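Local structure of response regulator receiver protein (Desulfuromonas acetoxidans, 2ZAY) at residues A[44-52]-A[70-80]; A[53-61]-A[83-91]. The protein probably acts as a response regulator of a two-component signalling system, the chain here being its CheY-like receiver domain. One frame throughout, in Å; residues are numbered along the deposited sequence.

Interaction 1 of 2, residues A[44-52]-A[70-80]; sequences AVPVAVKTH and LFNSLKKNPQT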
loop_
_atom_site.group_PDB
_atom_site.type_symbol
_atom_site.label_atom_id
_atom_site.label_comp_id
_atom_site.label_asym_id
_atom_site.label_seq_id
_atom_site.Cartn_x
_atom_site.Cartn_y
_atom_site.Cartn_z
ATOM N N ALA A 44 -1.549 11.408 -0.495
ATOM C CA ALA A 44 -1.325 10.265 0.390
ATOM C C ALA A 44 -0.608 10.566 1.704
ATOM O O ALA A 44 -1.032 10.095 2.759
ATOM C CB ALA A 44 -0.573 9.162 -0.366
ATOM N N VAL A 45 0.478 11.332 1.653
ATOM C CA VAL A 45 1.232 11.637 2.870
ATOM C C VAL A 45 0.424 12.376 3.941
ATOM O O VAL A 45 0.312 11.906 5.074
ATOM C CB VAL A 45 2.521 12.436 2.550
ATOM C CG1 VAL A 45 3.254 12.771 3.837
ATOM C CG2 VAL A 45 3.426 11.615 1.628
ATOM N N PRO A 46 -0.138 13.547 3.607
ATOM C CA PRO A 46 -0.923 14.276 4.612
ATOM C C PRO A 46 -2.115 13.441 5.092
ATOM O O PRO A 46 -2.480 13.472 6.269
ATOM C CB PRO A 46 -1.369 15.532 3.859
ATOM C CG PRO A 46 -0.245 15.738 2.863
ATOM C CD PRO A 46 -0.014 14.331 2.367
ATOM N N VAL A 47 -2.732 12.708 4.173
ATOM C CA VAL A 47 -3.868 11.865 4.535
ATOM C C VAL A 47 -3.419 10.781 5.516
ATOM O O VAL A 47 -4.109 10.495 6.492
ATOM C CB VAL A 47 -4.504 11.200 3.296
ATOM C CG1 VAL A 47 -5.553 10.179 3.726
ATOM C CG2 VAL A 47 -5.163 12.260 2.420
ATOM N N ALA A 48 -2.256 10.185 5.268
ATOM C CA ALA A 48 -1.762 9.141 6.164
ATOM C C ALA A 48 -1.516 9.697 7.558
ATOM O O ALA A 48 -1.878 9.081 8.559
ATOM C CB ALA A 48 -0.479 8.536 5.612
ATOM N N VAL A 49 -0.900 10.872 7.620
ATOM C CA VAL A 49 -0.593 11.501 8.896
ATOM C C VAL A 49 -1.841 11.782 9.727
ATOM O O VAL A 49 -1.809 11.658 10.948
ATOM C CB VAL A 49 0.209 12.815 8.679
ATOM C CG1 VAL A 49 0.332 13.587 9.986
ATOM C CG2 VAL A 49 1.603 12.475 8.141
ATOM N N LYS A 50 -2.950 12.133 9.081
ATOM C CA LYS A 50 -4.159 12.425 9.839
ATOM C C LYS A 50 -5.143 11.273 10.008
ATOM O O LYS A 50 -5.978 11.312 10.907
ATOM C CB LYS A 50 -4.885 13.642 9.249
ATOM C CG LYS A 50 -5.329 13.504 7.814
ATOM C CD LYS A 50 -5.811 14.856 7.289
ATOM C CE LYS A 50 -6.271 14.778 5.845
ATOM N NZ LYS A 50 -6.760 16.107 5.371
ATOM N N THR A 51 -5.050 10.246 9.167
ATOM C CA THR A 51 -5.970 9.116 9.277
ATOM C C THR A 51 -5.334 7.905 9.943
ATOM O O THR A 51 -6.025 6.955 10.302
ATOM C CB THR A 51 -6.523 8.682 7.902
ATOM O OG1 THR A 51 -5.482 8.062 7.140
ATOM C CG2 THR A 51 -7.066 9.886 7.135
ATOM N N HIS A 52 -4.010 7.924 10.085
ATOM C CA HIS A 52 -3.305 6.835 10.754
ATOM C C HIS A 52 -3.714 5.431 10.294
ATOM O O HIS A 52 -4.163 4.609 11.104
ATOM C CB HIS A 52 -3.540 6.946 12.264
ATOM C CG HIS A 52 -3.300 8.319 12.809
ATOM N ND1 HIS A 52 -2.039 8.801 13.084
ATOM C CD2 HIS A 52 -4.157 9.331 13.077
ATOM C CE1 HIS A 52 -2.129 10.053 13.497
ATOM N NE2 HIS A 52 -3.403 10.399 13.501
ATOM N N LEU A 70 7.164 7.855 -1.689
ATOM C CA LEU A 70 6.132 7.881 -0.657
ATOM C C LEU A 70 6.658 7.154 0.576
ATOM O O LEU A 70 6.518 7.639 1.697
ATOM C CB LEU A 70 4.853 7.192 -1.154
ATOM C CG LEU A 70 3.701 7.074 -0.143
ATOM C CD1 LEU A 70 3.357 8.451 0.394
ATOM C CD2 LEU A 70 2.478 6.440 -0.807
ATOM N N PHE A 71 7.258 5.984 0.362
ATOM C CA PHE A 71 7.807 5.211 1.468
ATOM C C PHE A 71 8.780 6.079 2.276
ATOM O O PHE A 71 8.705 6.136 3.506
ATOM C CB PHE A 71 8.552 3.989 0.939
ATOM C CG PHE A 71 9.083 3.086 2.021
ATOM C CD1 PHE A 71 8.283 2.088 2.564
ATOM C CD2 PHE A 71 10.381 3.239 2.499
ATOM C CE1 PHE A 71 8.768 1.244 3.568
ATOM C CE2 PHE A 71 10.879 2.412 3.499
ATOM C CZ PHE A 71 10.072 1.406 4.039
ATOM N N ASN A 72 9.694 6.752 1.580
ATOM C CA ASN A 72 10.677 7.598 2.256
ATOM C C ASN A 72 10.029 8.774 2.984
ATOM O O ASN A 72 10.451 9.128 4.088
ATOM C CB ASN A 72 11.719 8.136 1.264
ATOM C CG ASN A 72 12.617 7.042 0.702
ATOM O OD1 ASN A 72 12.899 6.047 1.373
ATOM N ND2 ASN A 72 13.088 7.236 -0.526
ATOM N N SER A 73 9.017 9.381 2.370
ATOM C CA SER A 73 8.335 10.513 2.998
ATOM C C SER A 73 7.628 10.090 4.284
ATOM O O SER A 73 7.610 10.828 5.267
ATOM C CB SER A 73 7.328 11.130 2.027
ATOM O OG SER A 73 8.000 11.686 0.914
ATOM N N LEU A 74 7.042 8.897 4.275
ATOM C CA LEU A 74 6.350 8.382 5.451
ATOM C C LEU A 74 7.336 8.147 6.594
ATOM O O LEU A 74 6.986 8.262 7.771
ATOM C CB LEU A 74 5.643 7.071 5.099
ATOM C CG LEU A 74 4.473 7.252 4.123
ATOM C CD1 LEU A 74 4.027 5.908 3.565
ATOM C CD2 LEU A 74 3.321 7.952 4.853
ATOM N N LYS A 75 8.574 7.817 6.243
ATOM C CA LYS A 75 9.602 7.556 7.247
ATOM C C LYS A 75 10.051 8.833 7.945
ATOM O O LYS A 75 10.680 8.780 9.000
ATOM C CB LYS A 75 10.811 6.870 6.600
ATOM C CG LYS A 75 10.627 5.386 6.339
ATOM C CD LYS A 75 10.651 4.605 7.642
ATOM C CE LYS A 75 10.440 3.100 7.428
ATOM N NZ LYS A 75 9.031 2.744 7.080
ATOM N N LYS A 76 9.710 9.979 7.372
ATOM C CA LYS A 76 10.113 11.257 7.947
ATOM C C LYS A 76 9.207 11.784 9.061
ATOM O O LYS A 76 9.575 12.713 9.782
ATOM C CB LYS A 76 10.229 12.305 6.839
ATOM C CG LYS A 76 11.332 12.006 5.826
ATOM C CD LYS A 76 11.454 13.118 4.790
ATOM C CE LYS A 76 11.805 14.452 5.445
ATOM N NZ LYS A 76 11.886 15.559 4.449
ATOM N N ASN A 77 8.030 11.192 9.210
ATOM C CA ASN A 77 7.095 11.631 10.243
ATOM C C ASN A 77 6.926 10.518 11.280
ATOM O O ASN A 77 6.557 9.391 10.942
ATOM C CB ASN A 77 5.745 11.962 9.602
ATOM C CG ASN A 77 4.816 12.694 10.541
ATOM O OD1 ASN A 77 4.577 12.257 11.669
ATOM N ND2 ASN A 77 4.275 13.815 10.079
ATOM N N PRO A 78 7.204 10.820 12.561
ATOM C CA PRO A 78 7.077 9.829 13.636
ATOM C C PRO A 78 5.701 9.169 13.695
ATOM O O PRO A 78 5.574 8.038 14.149
ATOM C CB PRO A 78 7.382 10.644 14.894
ATOM C CG PRO A 78 8.391 11.645 14.395
ATOM C CD PRO A 78 7.768 12.082 13.078
ATOM N N GLN A 79 4.672 9.868 13.234
ATOM C CA GLN A 79 3.324 9.303 13.259
ATOM C C GLN A 79 3.162 8.152 12.274
ATOM O O GLN A 79 2.436 7.198 12.544
ATOM C CB GLN A 79 2.283 10.376 12.934
ATOM C CG GLN A 79 2.147 11.469 13.975
ATOM C CD GLN A 79 1.757 10.929 15.335
ATOM O OE1 GLN A 79 0.771 10.194 15.469
ATOM N NE2 GLN A 79 2.524 11.290 16.358
ATOM N N THR A 80 3.861 8.233 11.147
ATOM C CA THR A 80 3.738 7.220 10.098
ATOM C C THR A 80 4.965 6.356 9.807
ATOM O O THR A 80 4.883 5.410 9.017
ATOM C CB THR A 80 3.343 7.905 8.784
ATOM O OG1 THR A 80 4.351 8.870 8.432
ATOM C CG2 THR A 80 2.003 8.620 8.948
HETATM O O HOH W 1 -0.275 6.856 12.720
#
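Helices 41-51 and 67-75 of the CheY-like receiver fold lie side by side on one face of the central sheet, and 44-52 meets 70-80 where they adjoin; the axes of 44-51 and 70-75 approach to 10.2 Å and cross at -41°. Toward the N-terminal ends of the two segments the seam is aliphatic. Val-45 and Leu-70 run alongside one another, pointing oppositely, until CG2 of Val-45 is 3.4 Å from CD1 of Leu-70, tighter than usual for two methyls; the leucine gets there with CG trans to its own N (chi1 177°), while its CD2 leans on Ala-44 CB. One turn on, Leu-74 CD2 rests against Ala-48 CB at 3.9 Å. Past the helix, Asn-77 lies across Val-49, nearly perpendicular, its ND2 3.6 Å from CG2 of that valine. OD1 of the same amide takes the backbone N of Gln-79 on an in-plane lone pair (2.9 Å), closing an Asx turn. Replacing Asn-77 with an alanine would probably leave Gln-79 N without this acceptor and open a gap beside Val-49. Thr-80 turns CG2 to Val-49, and its OG1 donates to Leu-74 O (2.8 Å). Beyond the C-terminal end of helix 44-51 a water joins His-52 ND1 to Gln-79 O, 2.7 Å from each. Direct contact is thus mainly methyl packing; Asn-77 and Thr-80 brace 70-80 itself, and water carries the polar link.

Interaction 2 of 2, residues A[53-61]-A[83-91]; sequences PHLIITEAN and IPVIALSGR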
loop_
_atom_site.group_PDB
_atom_site.type_symbol
_atom_site.label_atom_id
_atom_site.label_comp_id
_atom_site.label_asym_id
_atom_site.label_seq_id
_atom_site.Cartn_x
_atom_site.Cartn_y
_atom_site.Cartn_z
ATOM N N PRO A 53 -3.567 5.127 8.994
ATOM C CA PRO A 53 -3.948 3.784 8.544
ATOM C C PRO A 53 -3.091 2.734 9.256
ATOM O O PRO A 53 -1.956 3.023 9.640
ATOM C CB PRO A 53 -3.661 3.829 7.045
ATOM C CG PRO A 53 -2.499 4.804 6.958
ATOM C CD PRO A 53 -2.956 5.899 7.897
ATOM N N HIS A 54 -3.627 1.529 9.436
ATOM C CA HIS A 54 -2.866 0.461 10.087
ATOM C C HIS A 54 -1.849 -0.111 9.109
ATOM O O HIS A 54 -0.824 -0.669 9.504
ATOM C CB HIS A 54 -3.784 -0.672 10.554
ATOM C CG HIS A 54 -4.700 -0.293 11.674
ATOM N ND1 HIS A 54 -5.977 0.180 11.462
ATOM C CD2 HIS A 54 -4.524 -0.314 13.017
ATOM C CE1 HIS A 54 -6.549 0.434 12.627
ATOM N NE2 HIS A 54 -5.688 0.143 13.587
ATOM N N LEU A 55 -2.150 0.017 7.823
ATOM C CA LEU A 55 -1.265 -0.494 6.787
ATOM C C LEU A 55 -1.483 0.308 5.511
ATOM O O LEU A 55 -2.588 0.775 5.246
ATOM C CB LEU A 55 -1.539 -1.984 6.552
ATOM C CG LEU A 55 -0.622 -2.673 5.540
ATOM C CD1 LEU A 55 -0.456 -4.141 5.905
ATOM C CD2 LEU A 55 -1.207 -2.518 4.156
ATOM N N ILE A 56 -0.424 0.459 4.723
ATOM C CA ILE A 56 -0.501 1.232 3.492
ATOM C C ILE A 56 -0.114 0.376 2.305
ATOM O O ILE A 56 0.835 -0.408 2.372
ATOM C CB ILE A 56 0.434 2.469 3.575
ATOM C CG1 ILE A 56 -0.042 3.387 4.708
ATOM C CG2 ILE A 56 0.466 3.208 2.236
ATOM C CD1 ILE A 56 0.923 4.499 5.050
ATOM N N ILE A 57 -0.872 0.506 1.223
ATOM C CA ILE A 57 -0.595 -0.246 0.005
ATOM C C ILE A 57 -0.382 0.810 -1.075
ATOM O O ILE A 57 -1.259 1.640 -1.316
ATOM C CB ILE A 57 -1.797 -1.120 -0.401
ATOM C CG1 ILE A 57 -2.106 -2.138 0.696
ATOM C CG2 ILE A 57 -1.507 -1.817 -1.721
ATOM C CD1 ILE A 57 -3.419 -2.894 0.468
ATOM N N THR A 58 0.773 0.794 -1.725
ATOM C CA THR A 58 1.020 1.791 -2.755
ATOM C C THR A 58 1.562 1.216 -4.046
ATOM O O THR A 58 2.290 0.224 -4.044
ATOM C CB THR A 58 2.020 2.868 -2.275
ATOM O OG1 THR A 58 2.203 3.833 -3.315
ATOM C CG2 THR A 58 3.381 2.243 -1.938
ATOM N N GLU A 59 1.184 1.841 -5.156
ATOM C CA GLU A 59 1.680 1.439 -6.459
ATOM C C GLU A 59 3.169 1.777 -6.383
ATOM O O GLU A 59 3.539 2.805 -5.820
ATOM C CB GLU A 59 1.007 2.278 -7.548
ATOM C CG GLU A 59 1.376 1.889 -8.966
ATOM C CD GLU A 59 0.602 2.695 -9.999
ATOM O OE1 GLU A 59 0.653 2.344 -11.199
ATOM O OE2 GLU A 59 -0.052 3.685 -9.607
ATOM N N ALA A 60 4.020 0.921 -6.939
ATOM C CA ALA A 60 5.457 1.160 -6.896
ATOM C C ALA A 60 5.905 2.244 -7.865
ATOM O O ALA A 60 6.606 3.181 -7.488
ATOM C CB ALA A 60 6.205 -0.128 -7.187
ATOM N N ASN A 61 5.492 2.121 -9.117
ATOM C CA ASN A 61 5.885 3.091 -10.128
ATOM C C ASN A 61 4.778 4.077 -10.480
ATOM O O ASN A 61 3.876 3.758 -11.249
ATOM C CB ASN A 61 6.347 2.340 -11.378
ATOM C CG ASN A 61 7.411 1.303 -11.063
ATOM O OD1 ASN A 61 8.545 1.644 -10.729
ATOM N ND2 ASN A 61 7.041 0.029 -11.147
ATOM N N ILE A 83 4.387 2.523 10.179
ATOM C CA ILE A 83 3.248 1.871 9.520
ATOM C C ILE A 83 3.782 0.969 8.413
ATOM O O ILE A 83 4.601 1.399 7.606
ATOM C CB ILE A 83 2.294 2.896 8.888
ATOM C CG1 ILE A 83 1.665 3.771 9.980
ATOM C CG2 ILE A 83 1.221 2.165 8.082
ATOM C CD1 ILE A 83 0.825 4.938 9.428
ATOM N N PRO A 84 3.330 -0.294 8.360
ATOM C CA PRO A 84 3.839 -1.173 7.298
ATOM C C PRO A 84 3.348 -0.756 5.918
ATOM O O PRO A 84 2.221 -0.283 5.766
ATOM C CB PRO A 84 3.329 -2.555 7.710
ATOM C CG PRO A 84 2.045 -2.242 8.447
ATOM C CD PRO A 84 2.438 -1.031 9.276
ATOM N N VAL A 85 4.202 -0.932 4.915
ATOM C CA VAL A 85 3.846 -0.553 3.547
ATOM C C VAL A 85 4.042 -1.719 2.585
ATOM O O VAL A 85 5.113 -2.333 2.542
ATOM C CB VAL A 85 4.702 0.654 3.058
ATOM C CG1 VAL A 85 4.183 1.150 1.700
ATOM C CG2 VAL A 85 4.646 1.789 4.088
ATOM N N ILE A 86 2.995 -2.028 1.824
ATOM C CA ILE A 86 3.040 -3.103 0.834
ATOM C C ILE A 86 3.133 -2.455 -0.540
ATOM O O ILE A 86 2.409 -1.498 -0.821
ATOM C CB ILE A 86 1.750 -3.967 0.854
ATOM C CG1 ILE A 86 1.691 -4.815 2.131
ATOM C CG2 ILE A 86 1.707 -4.875 -0.394
ATOM C CD1 ILE A 86 0.439 -5.665 2.215
ATOM N N ALA A 87 4.026 -2.954 -1.389
ATOM C CA ALA A 87 4.155 -2.411 -2.733
ATOM C C ALA A 87 3.379 -3.254 -3.733
ATOM O O ALA A 87 3.380 -4.482 -3.662
ATOM C CB ALA A 87 5.627 -2.344 -3.150
ATOM N N LEU A 88 2.719 -2.572 -4.661
ATOM C CA LEU A 88 1.951 -3.206 -5.721
ATOM C C LEU A 88 2.639 -2.761 -7.009
ATOM O O LEU A 88 2.843 -1.573 -7.223
ATOM C CB LEU A 88 0.508 -2.701 -5.691
ATOM C CG LEU A 88 -0.598 -3.678 -5.287
ATOM C CD1 LEU A 88 -0.219 -4.448 -4.034
ATOM C CD2 LEU A 88 -1.892 -2.893 -5.091
ATOM N N SER A 89 3.014 -3.699 -7.869
ATOM C CA SER A 89 3.687 -3.284 -9.088
ATOM C C SER A 89 3.248 -4.026 -10.329
ATOM O O SER A 89 3.064 -5.245 -10.314
ATOM C CB SER A 89 5.202 -3.421 -8.930
ATOM O OG SER A 89 5.857 -3.089 -10.143
ATOM N N GLY A 90 3.083 -3.264 -11.404
ATOM C CA GLY A 90 2.685 -3.840 -12.671
ATOM C C GLY A 90 3.886 -4.323 -13.463
ATOM O O GLY A 90 3.732 -4.837 -14.569
ATOM N N ARG A 91 5.083 -4.147 -12.909
ATOM C CA ARG A 91 6.308 -4.591 -13.574
ATOM C C ARG A 91 6.764 -5.872 -12.898
ATOM O O ARG A 91 6.876 -6.924 -13.526
ATOM C CB ARG A 91 7.391 -3.514 -13.469
ATOM C CG ARG A 91 6.951 -2.202 -14.069
ATOM C CD ARG A 91 8.074 -1.186 -14.145
ATOM N NE ARG A 91 7.640 -0.014 -14.901
ATOM C CZ ARG A 91 8.429 0.996 -15.247
ATOM N NH1 ARG A 91 9.712 0.989 -14.905
ATOM N NH2 ARG A 91 7.932 2.010 -15.945
HETATM O O HOH W 2 3.769 -0.119 -10.800
#
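Strands 55-59 and 85-89 are the two parallel strands of a beta-alpha-beta crossover in the receiver fold, neighbours in its five-stranded sheet, with helix 67-75 connecting them. Five backbone bonds alternate between them: Ile-56 N to Pro-84 O, Ile-86 N to Ile-56 O (2.8 Å), Thr-58 N to Ile-86 O, Leu-88 N to Thr-58 O, and Ala-60 N to Leu-88 O. The last is the most bent, at 148°. CA-H...O contacts, such as Val-85 CA to Ile-56 O at 3.2 Å, fill in between.

Ile-56, Thr-58, Val-85 and Ala-87 share the face on which helix 67-75 packs. There Thr-58 holds OG1 trans to its N (chi1 -179°), which brings CG2 to 3.9 Å from Val-85 CG1 and lets the hydroxyl bond to Glu-59 O. On the other face, Ile-57 crosses Leu-88 obliquely and sets CG2 against both leucine methyls, 3.6 Å from CD2; Ile-57 also touches Ile-122 of helix 115-129. Where the strands begin, Ile-83 CG2 packs on Ile-56 CG1 and Leu-55 CG on Pro-84 CG.

Glu-59, at the end of its strand, probably occupies the position where receiver domains usually carry the phosphoaccepting aspartate; its OE2 is bonded to Thr-16 OG1. In the adjoining loops a water accepts from Asn-61 N and Gly-90 N. Ser-89 OG takes Arg-91 N at 3.1 Å in an ST turn and also bonds Glu-96, whose carboxylate is reached by Asn-61 ND2 as well. Asn-61 CG lies over one face of the Arg-91 guanidinium, displaced toward its rim, the amide and guanidinium planes 28° apart, with ND2 3.4 Å from Arg-91 CD.

In the fold
Interaction 2 lies at the middle of the domain, its centre about 2 Å from the centre of the chain, while interaction 1, only partly buried, is centred about 12 Å from it. The two touch where helix meets sheet: Leu-74 CD1 packs on Ile-56 CD1 and Leu-70 CD2 on Thr-58 OG1, so 70-80 contacts both the neighbouring helix and the sheet. The elements alternate along the chain, helix 41-51 running on into strand 55-59 and helix 67-75 leading to strand 85-89. Their chemistry follows their place: regular main-chain bonding with aliphatic faces joins the strands, whereas the helical segments meet mainly through side chains, with a water at the more open end.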